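Alkaline serine protease (PDB 1Y9Z) probably hydrolyses peptide bonds in proteins as a subtilisin-like serine protease from an Antarctic, cold-adapted Pseudoalteromonas bacterium. Local coordinates at residues V96-F99 / G105-S108; A102-G105 / S109-A112; T25-D30 / D115-S120; S31-S36 / N43-T48; G47-N50 / N55-Q58. One frame throughout, in Å; residues are numbered along the deposited sequence.

The five contacts lie on the same side of the chain's centre and illustrate how a subtilase sheet is dressed by its loops. Contact 1 joins strand 92-100 to the loop before helix 110-119 and puts Phe99 against the bound phenylmethanesulfonic acid. Contact 2, centred about 4 Å from it, shares Gly105 and fits Trp104 CZ3 against Val98 CG2 at 3.6 Å. Contact 3 ties the same helix to strand 25-30, whose Asp30 bonds to His65 of the ligand pocket. Contacts 4 and 5, centres about 7 Å apart, share Gly47 and Thr48 at the sheet margin. Contact 5 returns to contact 1, where Lys97 NZ lies 2.8 Å from Gln58 O.

Contact 1 of 5, residues V96-F99 / G105-S108; sequences VKVF and GYSS. With PMS (phenylmethanesulfonic acid), chain H.
The carbonyl of Val98 is where the two backbones join: Gly105 N donates to Val98 O over 2.9 Å at a nearly straight 166°, and Tyr106 N reaches Val98 O at 3.3 Å with a bent 137°, both from the same face of the carbonyl plane. This shared acceptor pins the start of the 105-108 segment beside the strand and leaves Tyr106 directed at it. The phenol ring turns back along Val96-Val98, and the side chains meet at a slant. Val98 CG1 sits over one ring face, 3.9 Å from the centroid of the Tyr106 ring, in a CH-pi contact offset toward the rim. Further out, Val96 CG1 comes within 3.5 Å of Tyr106 OH; the valine holds this methyl anti to its amide nitrogen (chi1 175°), which sends it toward the phenol. With a serine in place of Tyr106, Val98 CG1 would probably lose its aromatic cover and Val96 CG1 would be left facing a gap. The other methyl of Val98, CG2, lies over a face of the Phe99 ring. On its far end, Phe99 CZ approaches C4 of phenylmethanesulfonic acid at 3.6 Å, the two rings meeting at a slant, so Val98, Phe99 and the ligand pack one against the next. Lys97 points the other way, its NZ bonded to Gln58 O. Around this, Ala113 of helix 110-119 touches Val96, Val98 and Tyr106, the phenol hydroxyl makes a weak bond to Thr116, and strand 25-30 pairs with the backbone of Val96 and Val98.

Contact 2 of 5, residues A102-G105 / S109-A112; sequences AGWG and SLVA
The indole of Trp104 meets the start of helix 110-119 with the rim of its six-membered ring. Ser109 C lies at that edge, near the ring plane and 4.0 Å from Trp104 CZ2. Leu110 CA approaches more obliquely, 3.9 Å from Trp104 CH2, and Leu110 CB follows at 4.2 Å from the same CH2. Val98 covers the rim of one indole face, CG2 over CZ3 and CG1 near CH2. What the ring touches across this contact is therefore mostly main chain of the first helical turn, with the leucine side chain joining only through its CB. Trp104 carries CG anti to its own amide nitrogen (chi1 -179°), an extended arm that bridges a wide backbone separation: the nearest CA atoms, those of Trp104 and Ser109, are 9.9 Å apart. The pyrrole N-H adds a weak hydrogen bond to Ser108 O, which may help to set the rotation of the ring. On the helix side, Ser109 occupies the N-cap position. Its OG accepts from Ala112 N at 3.1 Å with an angle of 153°, satisfying one of the amides left without a helical partner in the first turn. Leu110 and Val111 both touch Glu139 of helix 137-148. Short strand 103-104, antiparallel to strand 92-100 and with the Trp104 side chain about 7 Å from the bound phenylmethanesulfonic acid, is consistent with the edge strand along which subtilases lay out the substrate backbone, here followed by a helix capped by a serine.

Contact 3 of 5, residues T25-D30 / D115-S120; sequences TICIID and DTCVNS
Cys27 and Cys117 are covalently joined, their SG atoms 2.0 Å apart, and this disulfide carries most of the contact between strand 25-30 and helix 110-119. Its central torsion is -74°, a left-handed twist, and Cys27 CA and Cys117 CA lie 5.8 Å apart. The two halves reach the bond differently: the strand cysteine swings its sulfur anti to its amide nitrogen (chi1 -169°), whereas the helical one keeps its sulfur beside the nitrogen. Ile29, two residues along the strand and on the same sheet face, lays its outer branch alongside the bridge, with CG1 3.5 Å and CD1 3.7 Å from Cys117 SG. The next shell is apolar as well. Val96 of strand 92-100 touches both cysteines, and Val126 of strand 125-128 touches Cys117 and Ile29. The alternate side chains Ile26 and Ile28 face helix 65-74, so strand 25-30 lies between helices, as in the alpha/beta core of subtilases. Just beyond Ile29, Asp30 OD1 is hydrogen-bonded to His65 ND1, consistent with the Asp-His pair of the family's catalytic triad. Within the helix, Asn119 N donates to Asp115 O at 2.7 Å, holding the turn that presents Cys117. As a buried covalent link closing a loop of some ninety residues, the disulfide ties helix to sheet by a bond that does not depend on packing alone and is likely to lower the entropy gained on unfolding.

Contact 4 of 5, residues S31-S36 / N43-T48; sequences SGYDRS and NNVTGT
Val45 sets a methyl almost exactly over the middle of the Tyr33 ring: CG2 is 4.1 Å from the centroid of that ring and only 9° off its normal, a strikingly central CH-pi contact. The valine pays for it with an uncommon torsion (chi1 60°) that wedges CG1 between the backbone nitrogen and the carbonyl carbon, where it meets Tyr33 CE2 at 3.9 Å. Both methyls thus bear on the same aromatic group. At its far end the phenol is gripped as well. Asn43 ND2 donates to Tyr33 OH at 3.0 Å with an angle of 164°, the oxygen lying in the amide plane, while amide and ring planes are steeply inclined to each other. The hydroxyl also bonds to Leu40 O, and the same amide nitrogen to Ala74 O, so a short polar relay joins the loop after strand 25-30 and the start of the 43-48 segment to Ala74 at the end of helix 65-74. A leucine in place of Tyr33 would probably leave the Asn43 amide without this acceptor and free Leu40 O of its phenol partner. Ile95 of strand 92-100 backs Tyr33 and Val45. Past the ring, Asp34 OD2 takes both Ser36 N at 3.1 Å and Ser36 OG at 2.6 Å from one face of the carboxylate. The first of these Asp34 bonds makes an Asx turn, at the bend in the connection from strand 25-30 to edge strand 44-47 of the subtilase alpha/beta sheet.

Contact 5 of 5, residues G47-N50 / N55-Q58; sequences GTNN and NWYQ
Asn55 begins the 55-58 turn with its OD1 3.1 Å from Asn49 ND2, their amide planes 42° apart, and its CB lies over one face of the Tyr57 ring. Trp56 comes next and does most of the work. Its backbone N donates to Asn49 OD1 at 2.8 Å with an angle of 156°, the carbonyl oxygen being approached nearly end-on, and the same OD1 lies at the indole edge. The indole takes the crowded position between the nitrogen and the carbonyl carbon (chi1 64°), which brings it flat against Gly47. There Gly47 CA sits 3.4 Å from the centroid of the five-membered ring, a CH-pi contact so close that no room remains for a CB beside Trp56 CD2. Trp56 NE1 donates to a water at 2.9 Å, lying at the ring edge, which in turn gives a weak bond to Gly47 O. Tyr57 covers the opposite indole face through CD1, and its own ring is met by the Arg35 guanidinium in a cation-pi contact. Gln58 N closes the type I beta turn on Asn55 O at 3.1 Å. Strand 92-100 adjoins this loop: Lys97 NZ bonds weakly to Asn55 O, while Thr48 pairs with Ile95 of that strand and the Trp56 backbone with Tyr33, setting the loop between strand 44-47 and helix 65-74.

Contact 1 of 5, residues V96-F99 / G105-S108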
# COMPACT_ATOMS: atom_id res chain seq x y z
N VAL A 96 3.02 -14.96 11.55
CA VAL A 96 2.22 -16.18 11.47
C VAL A 96 1.84 -16.26 10.00
O VAL A 96 1.08 -15.43 9.49
CB VAL A 96 0.96 -16.13 12.35
CG1 VAL A 96 0.12 -17.38 12.12
CG2 VAL A 96 1.34 -16.03 13.82
N LYS A 97 2.40 -17.24 9.30
CA LYS A 97 2.17 -17.43 7.88
C LYS A 97 0.98 -18.35 7.62
O LYS A 97 1.06 -19.56 7.85
CB LYS A 97 3.44 -18.02 7.24
CG LYS A 97 3.39 -18.20 5.74
CD LYS A 97 4.67 -18.86 5.25
CE LYS A 97 4.63 -19.20 3.78
NZ LYS A 97 5.84 -19.98 3.39
N VAL A 98 -0.11 -17.77 7.13
CA VAL A 98 -1.32 -18.54 6.85
C VAL A 98 -1.52 -18.79 5.35
O VAL A 98 -2.34 -19.62 4.96
CB VAL A 98 -2.59 -17.85 7.41
CG1 VAL A 98 -2.49 -17.75 8.93
CG2 VAL A 98 -2.75 -16.47 6.79
N PHE A 99 -0.78 -18.06 4.52
CA PHE A 99 -0.90 -18.21 3.07
C PHE A 99 0.33 -18.76 2.37
O PHE A 99 1.46 -18.38 2.68
CB PHE A 99 -1.21 -16.87 2.40
CG PHE A 99 -2.52 -16.26 2.79
CD1 PHE A 99 -2.55 -15.10 3.56
CD2 PHE A 99 -3.72 -16.82 2.38
CE1 PHE A 99 -3.76 -14.51 3.90
CE2 PHE A 99 -4.94 -16.24 2.72
CZ PHE A 99 -4.96 -15.08 3.48
N GLY A 105 -3.15 -21.97 3.46
CA GLY A 105 -2.60 -23.28 3.71
C GLY A 105 -2.44 -23.61 5.18
O GLY A 105 -1.96 -24.69 5.52
N TYR A 106 -2.83 -22.68 6.04
CA TYR A 106 -2.72 -22.88 7.49
C TYR A 106 -3.46 -24.17 7.87
O TYR A 106 -4.54 -24.44 7.36
CB TYR A 106 -3.34 -21.69 8.22
CG TYR A 106 -2.74 -21.40 9.58
CD1 TYR A 106 -1.38 -21.14 9.72
CD2 TYR A 106 -3.54 -21.35 10.72
CE1 TYR A 106 -0.83 -20.82 10.96
CE2 TYR A 106 -3.01 -21.04 11.97
CZ TYR A 106 -1.65 -20.77 12.08
OH TYR A 106 -1.12 -20.46 13.31
N SER A 107 -2.86 -24.96 8.76
CA SER A 107 -3.47 -26.22 9.18
C SER A 107 -4.71 -26.01 10.02
O SER A 107 -5.49 -26.94 10.24
CB SER A 107 -2.46 -27.05 9.98
OG SER A 107 -2.21 -26.47 11.25
N SER A 108 -4.91 -24.78 10.50
CA SER A 108 -6.07 -24.49 11.33
C SER A 108 -6.77 -23.20 10.91
O SER A 108 -6.55 -22.68 9.82
CB SER A 108 -5.65 -24.42 12.80
OG SER A 108 -6.79 -24.51 13.65
C PMS H . -6.38 -8.50 0.10
S PMS H . -6.51 -7.22 1.38
C1 PMS H . -6.48 -9.94 0.64
C2 PMS H . -7.78 -10.56 0.72
C3 PMS H . -7.92 -11.89 1.22
C4 PMS H . -6.71 -12.58 1.63
C5 PMS H . -5.43 -11.98 1.57
C6 PMS H . -5.25 -10.65 1.07
O2S PMS H . -7.47 -7.70 2.37
O1S PMS H . -6.97 -5.99 0.79

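Contact 2 of 5, residues A102-G105 / S109-A112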
# COMPACT_ATOMS: atom_id res chain seq x y z
N ALA A 102 -0.27 -20.88 -3.35
CA ALA A 102 -1.56 -21.40 -3.81
C ALA A 102 -2.77 -20.83 -3.08
O ALA A 102 -3.89 -20.90 -3.59
CB ALA A 102 -1.56 -22.92 -3.71
N GLY A 103 -2.56 -20.28 -1.89
CA GLY A 103 -3.66 -19.72 -1.12
C GLY A 103 -3.57 -20.09 0.35
O GLY A 103 -2.50 -20.44 0.83
N TRP A 104 -4.69 -20.02 1.06
CA TRP A 104 -4.70 -20.37 2.48
C TRP A 104 -4.21 -21.81 2.67
O TRP A 104 -4.78 -22.75 2.11
CB TRP A 104 -6.10 -20.21 3.07
CG TRP A 104 -6.19 -20.52 4.54
CD1 TRP A 104 -6.27 -21.75 5.12
CD2 TRP A 104 -6.21 -19.57 5.62
NE1 TRP A 104 -6.33 -21.63 6.49
CE2 TRP A 104 -6.29 -20.30 6.82
CE3 TRP A 104 -6.15 -18.17 5.68
CZ2 TRP A 104 -6.33 -19.69 8.08
CZ3 TRP A 104 -6.19 -17.55 6.93
CH2 TRP A 104 -6.28 -18.32 8.11
N GLY A 105 -3.15 -21.97 3.46
CA GLY A 105 -2.60 -23.28 3.71
C GLY A 105 -2.44 -23.61 5.18
O GLY A 105 -1.96 -24.69 5.52
N SER A 109 -7.60 -22.68 11.81
CA SER A 109 -8.39 -21.48 11.57
C SER A 109 -7.69 -20.15 11.80
O SER A 109 -6.57 -20.09 12.32
CB SER A 109 -9.62 -21.51 12.48
OG SER A 109 -9.20 -21.40 13.83
N LEU A 110 -8.38 -19.07 11.44
CA LEU A 110 -7.86 -17.72 11.65
C LEU A 110 -7.81 -17.50 13.15
O LEU A 110 -6.87 -16.89 13.67
CB LEU A 110 -8.78 -16.68 11.00
CG LEU A 110 -8.45 -15.21 11.26
CD1 LEU A 110 -7.06 -14.89 10.72
CD2 LEU A 110 -9.49 -14.33 10.59
N VAL A 111 -8.81 -18.01 13.86
CA VAL A 111 -8.85 -17.88 15.31
C VAL A 111 -7.59 -18.52 15.89
O VAL A 111 -6.97 -17.96 16.81
CB VAL A 111 -10.10 -18.57 15.91
CG1 VAL A 111 -9.95 -18.74 17.41
CG2 VAL A 111 -11.34 -17.71 15.61
N ALA A 112 -7.19 -19.67 15.35
CA ALA A 112 -5.99 -20.35 15.83
C ALA A 112 -4.75 -19.51 15.56
O ALA A 112 -3.82 -19.48 16.37
CB ALA A 112 -5.86 -21.72 15.17

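Contact 3 of 5, residues T25-D30 / D115-S120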
# COMPACT_ATOMS: atom_id res chain seq x y z
N THR A 25 4.52 -5.49 20.73
CA THR A 25 4.71 -6.60 19.80
C THR A 25 3.55 -6.60 18.82
O THR A 25 2.39 -6.62 19.23
CB THR A 25 4.76 -7.97 20.51
OG1 THR A 25 5.91 -8.04 21.35
CG2 THR A 25 4.84 -9.09 19.48
N ILE A 26 3.87 -6.55 17.53
CA ILE A 26 2.84 -6.58 16.50
C ILE A 26 2.98 -7.89 15.73
O ILE A 26 4.08 -8.26 15.31
CB ILE A 26 2.94 -5.37 15.54
CG1 ILE A 26 1.90 -5.51 14.42
CG2 ILE A 26 4.35 -5.25 14.96
CD1 ILE A 26 1.67 -4.25 13.62
N CYS A 27 1.87 -8.59 15.56
CA CYS A 27 1.86 -9.86 14.85
C CYS A 27 1.20 -9.69 13.50
O CYS A 27 0.08 -9.20 13.40
CB CYS A 27 1.10 -10.90 15.65
SG CYS A 27 1.24 -12.63 15.09
N ILE A 28 1.91 -10.11 12.46
CA ILE A 28 1.43 -10.02 11.10
C ILE A 28 0.95 -11.39 10.62
O ILE A 28 1.75 -12.31 10.43
CB ILE A 28 2.54 -9.54 10.14
CG1 ILE A 28 3.12 -8.21 10.64
CG2 ILE A 28 1.97 -9.36 8.74
CD1 ILE A 28 4.35 -7.76 9.87
N ILE A 29 -0.36 -11.54 10.47
CA ILE A 29 -0.94 -12.78 9.98
C ILE A 29 -1.07 -12.55 8.48
O ILE A 29 -1.90 -11.76 8.03
CB ILE A 29 -2.33 -13.04 10.60
CG1 ILE A 29 -2.18 -13.20 12.12
CG2 ILE A 29 -2.97 -14.27 9.98
CD1 ILE A 29 -3.49 -13.51 12.84
N ASP A 30 -0.23 -13.22 7.70
CA ASP A 30 -0.23 -13.00 6.27
C ASP A 30 0.50 -14.13 5.53
O ASP A 30 0.48 -15.28 5.98
CB ASP A 30 0.44 -11.65 5.99
CG ASP A 30 -0.14 -10.93 4.79
OD1 ASP A 30 -0.05 -11.47 3.68
OD2 ASP A 30 -0.69 -9.82 4.97
N ASP A 115 -4.68 -16.83 18.07
CA ASP A 115 -4.28 -17.41 19.36
C ASP A 115 -2.76 -17.54 19.39
O ASP A 115 -2.13 -17.24 20.40
CB ASP A 115 -4.89 -18.80 19.56
CG ASP A 115 -6.39 -18.78 19.78
OD1 ASP A 115 -6.91 -17.77 20.30
OD2 ASP A 115 -7.05 -19.79 19.46
N THR A 116 -2.19 -18.01 18.29
CA THR A 116 -0.74 -18.19 18.19
C THR A 116 -0.03 -16.84 18.35
O THR A 116 0.97 -16.73 19.05
CB THR A 116 -0.36 -18.83 16.84
OG1 THR A 116 -0.93 -20.15 16.78
CG2 THR A 116 1.15 -18.92 16.69
N CYS A 117 -0.56 -15.82 17.69
CA CYS A 117 0.01 -14.48 17.78
C CYS A 117 0.10 -14.04 19.24
O CYS A 117 1.12 -13.51 19.68
CB CYS A 117 -0.89 -13.49 17.05
SG CYS A 117 -0.68 -13.30 15.26
N VAL A 118 -0.98 -14.27 19.97
CA VAL A 118 -1.06 -13.88 21.38
C VAL A 118 -0.28 -14.78 22.33
O VAL A 118 0.53 -14.29 23.12
CB VAL A 118 -2.54 -13.82 21.83
CG1 VAL A 118 -2.62 -13.51 23.32
CG2 VAL A 118 -3.29 -12.76 21.03
N ASN A 119 -0.53 -16.08 22.27
CA ASN A 119 0.13 -17.03 23.16
C ASN A 119 1.60 -17.28 22.86
O ASN A 119 2.42 -17.34 23.78
CB ASN A 119 -0.61 -18.36 23.17
CG ASN A 119 -2.06 -18.22 23.59
OD1 ASN A 119 -2.37 -17.50 24.53
ND2 ASN A 119 -2.95 -18.91 22.89
N SER A 120 1.93 -17.44 21.59
CA SER A 120 3.31 -17.69 21.19
C SER A 120 4.11 -16.42 20.96
O SER A 120 5.26 -16.31 21.38
CB SER A 120 3.35 -18.56 19.93
OG SER A 120 2.84 -19.85 20.19

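Contact 4 of 5, residues S31-S36 / N43-T48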
# COMPACT_ATOMS: atom_id res chain seq x y z
N SER A 31 1.15 -13.80 4.41
CA SER A 31 1.84 -14.82 3.61
C SER A 31 3.32 -15.02 3.91
O SER A 31 4.07 -15.49 3.05
CB SER A 31 1.68 -14.50 2.12
OG SER A 31 2.49 -13.41 1.72
N GLY A 32 3.76 -14.68 5.11
CA GLY A 32 5.16 -14.87 5.41
C GLY A 32 5.97 -13.60 5.33
O GLY A 32 5.47 -12.55 4.92
N TYR A 33 7.25 -13.72 5.68
CA TYR A 33 8.16 -12.59 5.75
C TYR A 33 9.52 -12.97 5.14
O TYR A 33 10.16 -13.89 5.64
CB TYR A 33 8.31 -12.27 7.24
CG TYR A 33 9.20 -11.12 7.64
CD1 TYR A 33 8.64 -9.90 8.03
CD2 TYR A 33 10.58 -11.27 7.76
CE1 TYR A 33 9.43 -8.87 8.52
CE2 TYR A 33 11.38 -10.25 8.25
CZ TYR A 33 10.80 -9.05 8.64
OH TYR A 33 11.58 -8.05 9.17
N ASP A 34 9.95 -12.29 4.08
CA ASP A 34 11.24 -12.63 3.48
C ASP A 34 12.37 -12.08 4.34
O ASP A 34 12.83 -10.95 4.14
CB ASP A 34 11.35 -12.07 2.06
CG ASP A 34 12.60 -12.55 1.35
OD1 ASP A 34 12.80 -12.21 0.16
OD2 ASP A 34 13.40 -13.27 1.98
N ARG A 35 12.83 -12.90 5.28
CA ARG A 35 13.89 -12.49 6.18
C ARG A 35 15.23 -12.28 5.50
O ARG A 35 16.14 -11.69 6.08
CB ARG A 35 14.02 -13.51 7.31
CG ARG A 35 14.86 -13.04 8.48
CD ARG A 35 14.80 -14.03 9.63
NE ARG A 35 15.25 -15.36 9.24
CZ ARG A 35 15.29 -16.41 10.06
NH1 ARG A 35 15.72 -17.58 9.61
NH2 ARG A 35 14.91 -16.28 11.32
N SER A 36 15.37 -12.74 4.26
CA SER A 36 16.63 -12.58 3.54
C SER A 36 16.75 -11.18 2.94
O SER A 36 17.83 -10.79 2.48
CB SER A 36 16.74 -13.62 2.41
OG SER A 36 15.94 -13.26 1.30
N ASN A 43 15.42 -6.98 11.62
CA ASN A 43 14.36 -6.52 12.51
C ASN A 43 14.29 -7.50 13.68
O ASN A 43 14.82 -8.60 13.62
CB ASN A 43 13.01 -6.50 11.80
CG ASN A 43 12.71 -5.16 11.16
OD1 ASN A 43 13.00 -4.11 11.73
ND2 ASN A 43 12.09 -5.18 9.99
N ASN A 44 13.64 -7.08 14.76
CA ASN A 44 13.46 -7.94 15.93
C ASN A 44 12.22 -8.76 15.58
O ASN A 44 11.14 -8.57 16.14
CB ASN A 44 13.21 -7.11 17.18
CG ASN A 44 14.29 -6.09 17.41
OD1 ASN A 44 15.46 -6.34 17.13
ND2 ASN A 44 13.91 -4.92 17.93
N VAL A 45 12.41 -9.67 14.64
CA VAL A 45 11.33 -10.50 14.14
C VAL A 45 11.45 -11.97 14.49
O VAL A 45 12.53 -12.56 14.40
CB VAL A 45 11.21 -10.33 12.60
CG1 VAL A 45 12.50 -10.77 11.93
CG2 VAL A 45 10.02 -11.12 12.08
N THR A 46 10.32 -12.55 14.89
CA THR A 46 10.25 -13.96 15.23
C THR A 46 8.98 -14.48 14.58
O THR A 46 8.22 -13.71 13.99
CB THR A 46 10.15 -14.18 16.75
OG1 THR A 46 9.03 -13.46 17.27
CG2 THR A 46 11.42 -13.71 17.44
N GLY A 47 8.74 -15.78 14.68
CA GLY A 47 7.55 -16.35 14.09
C GLY A 47 7.28 -17.75 14.61
O GLY A 47 8.12 -18.34 15.29
N THR A 48 6.10 -18.27 14.30
CA THR A 48 5.71 -19.60 14.73
C THR A 48 5.29 -20.40 13.51
O THR A 48 4.23 -20.15 12.94
CB THR A 48 4.52 -19.54 15.72
OG1 THR A 48 4.88 -18.74 16.85
CG2 THR A 48 4.16 -20.94 16.19

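Contact 5 of 5, residues G47-N50 / N55-Q58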
# COMPACT_ATOMS: atom_id res chain seq x y z
N GLY A 47 8.74 -15.78 14.68
CA GLY A 47 7.55 -16.35 14.09
C GLY A 47 7.28 -17.75 14.61
O GLY A 47 8.12 -18.34 15.29
N THR A 48 6.10 -18.27 14.30
CA THR A 48 5.71 -19.60 14.73
C THR A 48 5.29 -20.40 13.51
O THR A 48 4.23 -20.15 12.94
CB THR A 48 4.52 -19.54 15.72
OG1 THR A 48 4.88 -18.74 16.85
CG2 THR A 48 4.16 -20.94 16.19
N ASN A 49 6.12 -21.35 13.10
CA ASN A 49 5.81 -22.17 11.93
C ASN A 49 4.55 -23.00 12.08
O ASN A 49 4.16 -23.39 13.18
CB ASN A 49 6.96 -23.13 11.62
CG ASN A 49 8.15 -22.45 10.97
OD1 ASN A 49 8.02 -21.38 10.37
ND2 ASN A 49 9.32 -23.08 11.06
N ASN A 50 3.92 -23.28 10.94
CA ASN A 50 2.73 -24.10 10.88
C ASN A 50 2.99 -25.18 9.84
O ASN A 50 3.52 -24.90 8.76
CB ASN A 50 1.50 -23.27 10.50
CG ASN A 50 0.24 -24.11 10.40
OD1 ASN A 50 -0.14 -24.55 9.32
ND2 ASN A 50 -0.40 -24.33 11.54
N ASN A 55 8.16 -22.52 6.32
CA ASN A 55 8.82 -21.57 7.21
C ASN A 55 8.24 -20.17 7.08
O ASN A 55 8.06 -19.66 5.97
CB ASN A 55 10.32 -21.53 6.94
CG ASN A 55 11.01 -22.84 7.27
OD1 ASN A 55 10.81 -23.40 8.34
ND2 ASN A 55 11.84 -23.32 6.35
N TRP A 56 7.95 -19.54 8.22
CA TRP A 56 7.39 -18.20 8.22
C TRP A 56 8.33 -17.19 7.58
O TRP A 56 7.89 -16.19 7.02
CB TRP A 56 7.06 -17.76 9.65
CG TRP A 56 8.25 -17.63 10.57
CD1 TRP A 56 8.72 -18.58 11.44
CD2 TRP A 56 9.11 -16.49 10.70
NE1 TRP A 56 9.82 -18.09 12.11
CE2 TRP A 56 10.08 -16.82 11.68
CE3 TRP A 56 9.16 -15.23 10.10
CZ2 TRP A 56 11.09 -15.93 12.06
CZ3 TRP A 56 10.16 -14.34 10.48
CH2 TRP A 56 11.11 -14.70 11.45
N TYR A 57 9.63 -17.47 7.66
CA TYR A 57 10.66 -16.59 7.12
C TYR A 57 11.00 -16.83 5.65
O TYR A 57 11.93 -16.23 5.11
CB TYR A 57 11.93 -16.67 7.96
CG TYR A 57 12.42 -18.08 8.25
CD1 TYR A 57 11.93 -18.80 9.34
CD2 TYR A 57 13.37 -18.69 7.43
CE1 TYR A 57 12.39 -20.09 9.62
CE2 TYR A 57 13.83 -19.98 7.70
CZ TYR A 57 13.34 -20.67 8.79
OH TYR A 57 13.80 -21.94 9.06
N GLN A 58 10.25 -17.72 5.01
CA GLN A 58 10.45 -18.04 3.59
C GLN A 58 9.09 -18.03 2.90
O GLN A 58 8.38 -19.03 2.89
CB GLN A 58 11.11 -19.41 3.44
CG GLN A 58 12.57 -19.43 3.88
CD GLN A 58 13.17 -20.82 3.94
OE1 GLN A 58 14.38 -20.98 4.07
NE2 GLN A 58 12.32 -21.84 3.85
O HOH W 1 11.06 -19.68 14.15